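Side-chain contact in putative branched chain amino acid ABC transporter, periplasmic amino acid-binding protein (Brucella ovis, PDB 4XFK), which probably serves as the periplasmic substrate-binding component of an ABC-type amino-acid transport system, likely for branched-chain amino acids: residues Q80-G85 with G92-D97. The protein carries 1 engineered substitution. Sequence-based numbering, arbitrary orientation. Where two conformers were deposited one is given.
Sequences QIIVQG and GQITED. With NA (sodium ion), chain D.
Ile-94, on helix 88-104, sets its two branches against Ile-82 and Gln-84 of strand 81-84, the first strand of a beta-alpha-beta unit in the parallel sheet of a periplasmic binding protein lobe. Ile-94 CD1 presses on the aliphatic part of Gln-84, 3.7 Å from both CB and CG of that residue and slightly farther from the amide carbon CD. On the other branch, Ile-94 CG2 meets Ile-82 CG2 at 4.0 Å in one of the two modelled conformers of Ile-82. Ile-94 CG1 runs on extended to CD1 (chi2 179°), which carries the methyl up to the strand. Gln-84 turns sharply at chi2 (-89°), and its buried amide is held at both ends: OE1 is hydrogen-bonded to the hydroxyl of Tyr-112 on strand 111-114, and NE2 to the carbonyl of Ser-87, just ahead of the helix. Tyr-112 also touches Ile-94, as do Ala-67 and Val-71 of helix 63-76. On the partly exposed side of the helix, Gln-93 NE2 gives Asp-97 OD2 a nearly straight bond (171°), one turn along. Just past the strand, Gly-85 N is hydrogen-bonded to Glu-18 OE2. A sodium ion there is bound by Tyr-31 OH, Gly-116 O, two waters and, at 2.3 Å, Gly-85 O.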
loop_
_atom_site.group_PDB
_atom_site.type_symbol
_atom_site.label_atom_id
_atom_site.label_comp_id
_atom_site.label_asym_id
_atom_site.label_seq_id
_atom_site.Cartn_x
_atom_site.Cartn_y
_atom_site.Cartn_z
ATOM N N GLN A 80 7.146 4.640 -20.619
ATOM C CA GLN A 80 6.901 3.213 -20.834
ATOM C C GLN A 80 6.347 2.564 -19.573
ATOM O O GLN A 80 5.919 1.408 -19.594
ATOM C CB GLN A 80 8.184 2.479 -21.241
ATOM C CG GLN A 80 8.937 3.072 -22.420
ATOM C CD GLN A 80 10.107 3.925 -21.961
ATOM O OE1 GLN A 80 10.149 4.376 -20.812
ATOM N NE2 GLN A 80 11.062 4.154 -22.851
ATOM N N ILE A 81 6.391 3.301 -18.466
ATOM C CA ILE A 81 5.974 2.804 -17.160
ATOM C C ILE A 81 5.178 3.888 -16.442
ATOM O O ILE A 81 5.569 5.066 -16.443
ATOM C CB ILE A 81 7.186 2.416 -16.286
ATOM C CG1 ILE A 81 8.096 1.448 -17.046
ATOM C CG2 ILE A 81 6.729 1.835 -14.943
ATOM C CD1 ILE A 81 9.188 0.869 -16.215
ATOM N N ILE A 82 4.051 3.480 -15.864
ATOM C CA ILE A 82 3.201 4.334 -15.042
ATOM C C ILE A 82 3.265 3.823 -13.607
ATOM O O ILE A 82 3.098 2.623 -13.377
ATOM C CB ILE A 82 1.724 4.238 -15.495
ATOM C CG1 ILE A 82 1.576 4.578 -16.985
ATOM C CG2 ILE A 82 0.816 5.103 -14.609
ATOM C CD1 ILE A 82 1.956 5.996 -17.338
ATOM N N VAL A 83 3.479 4.723 -12.658
ATOM C CA VAL A 83 3.493 4.379 -11.241
ATOM C C VAL A 83 2.437 5.197 -10.494
ATOM O O VAL A 83 2.307 6.410 -10.715
ATOM C CB VAL A 83 4.869 4.673 -10.642
ATOM C CG1 VAL A 83 4.828 4.577 -9.146
ATOM C CG2 VAL A 83 5.923 3.732 -11.244
ATOM N N GLN A 84 1.694 4.530 -9.609
ATOM C CA GLN A 84 0.642 5.172 -8.829
ATOM C C GLN A 84 0.306 4.255 -7.661
ATOM O O GLN A 84 0.550 3.043 -7.735
ATOM C CB GLN A 84 -0.594 5.421 -9.706
ATOM C CG GLN A 84 -1.780 6.085 -8.994
ATOM C CD GLN A 84 -2.733 5.078 -8.362
ATOM O OE1 GLN A 84 -2.594 3.870 -8.554
ATOM N NE2 GLN A 84 -3.706 5.578 -7.600
ATOM N N GLY A 85 -0.239 4.808 -6.576
ATOM C CA GLY A 85 -0.680 3.968 -5.475
ATOM C C GLY A 85 -1.658 4.534 -4.457
ATOM O O GLY A 85 -2.097 3.792 -3.577
ATOM N N GLY A 92 -8.125 1.601 -10.555
ATOM C CA GLY A 92 -9.072 0.877 -11.391
ATOM C C GLY A 92 -9.136 1.471 -12.789
ATOM O O GLY A 92 -9.212 0.753 -13.790
ATOM N N GLN A 93 -9.091 2.799 -12.863
ATOM C CA GLN A 93 -9.086 3.491 -14.143
ATOM C C GLN A 93 -7.750 3.308 -14.864
ATOM O O GLN A 93 -7.719 2.985 -16.059
ATOM C CB GLN A 93 -9.363 4.978 -13.932
ATOM C CG GLN A 93 -9.575 5.738 -15.218
ATOM C CD GLN A 93 -10.830 5.290 -15.940
ATOM O OE1 GLN A 93 -11.875 5.070 -15.321
ATOM N NE2 GLN A 93 -10.735 5.147 -17.254
ATOM N N ILE A 94 -6.645 3.537 -14.154
ATOM C CA ILE A 94 -5.323 3.423 -14.767
ATOM C C ILE A 94 -5.105 2.029 -15.337
ATOM O O ILE A 94 -4.675 1.873 -16.483
ATOM C CB ILE A 94 -4.184 3.764 -13.770
ATOM C CG1 ILE A 94 -4.216 5.251 -13.413
ATOM C CG2 ILE A 94 -2.813 3.399 -14.359
ATOM C CD1 ILE A 94 -3.151 5.652 -12.413
ATOM N N THR A 95 -5.422 1.010 -14.547
ATOM C CA THR A 95 -5.142 -0.341 -14.991
ATOM C C THR A 95 -5.921 -0.704 -16.260
ATOM O O THR A 95 -5.379 -1.353 -17.159
ATOM C CB THR A 95 -5.329 -1.382 -13.867
ATOM O OG1 THR A 95 -4.462 -2.486 -14.131
ATOM C CG2 THR A 95 -6.775 -1.885 -13.754
ATOM N N GLU A 96 -7.166 -0.242 -16.353
ATOM C CA GLU A 96 -7.992 -0.540 -17.517
ATOM C C GLU A 96 -7.531 0.235 -18.743
ATOM O O GLU A 96 -7.466 -0.317 -19.846
ATOM C CB GLU A 96 -9.472 -0.273 -17.232
ATOM C CG GLU A 96 -10.143 -1.375 -16.433
ATOM C CD GLU A 96 -10.002 -2.735 -17.095
ATOM O OE1 GLU A 96 -10.396 -2.872 -18.275
ATOM O OE2 GLU A 96 -9.488 -3.663 -16.438
ATOM N N ASP A 97 -7.189 1.505 -18.552
ATOM C CA ASP A 97 -6.684 2.306 -19.662
ATOM C C ASP A 97 -5.368 1.750 -20.207
ATOM O O ASP A 97 -5.159 1.718 -21.425
ATOM C CB ASP A 97 -6.523 3.772 -19.259
ATOM C CG ASP A 97 -7.856 4.470 -19.054
ATOM O OD1 ASP A 97 -8.896 3.912 -19.470
ATOM O OD2 ASP A 97 -7.868 5.570 -18.471
HETATM NA NA NA D . -2.102 3.283 -1.328
HETATM O O HOH W 1 -2.207 2.237 0.679
HETATM O O HOH W 2 -3.254 5.010 -0.539
#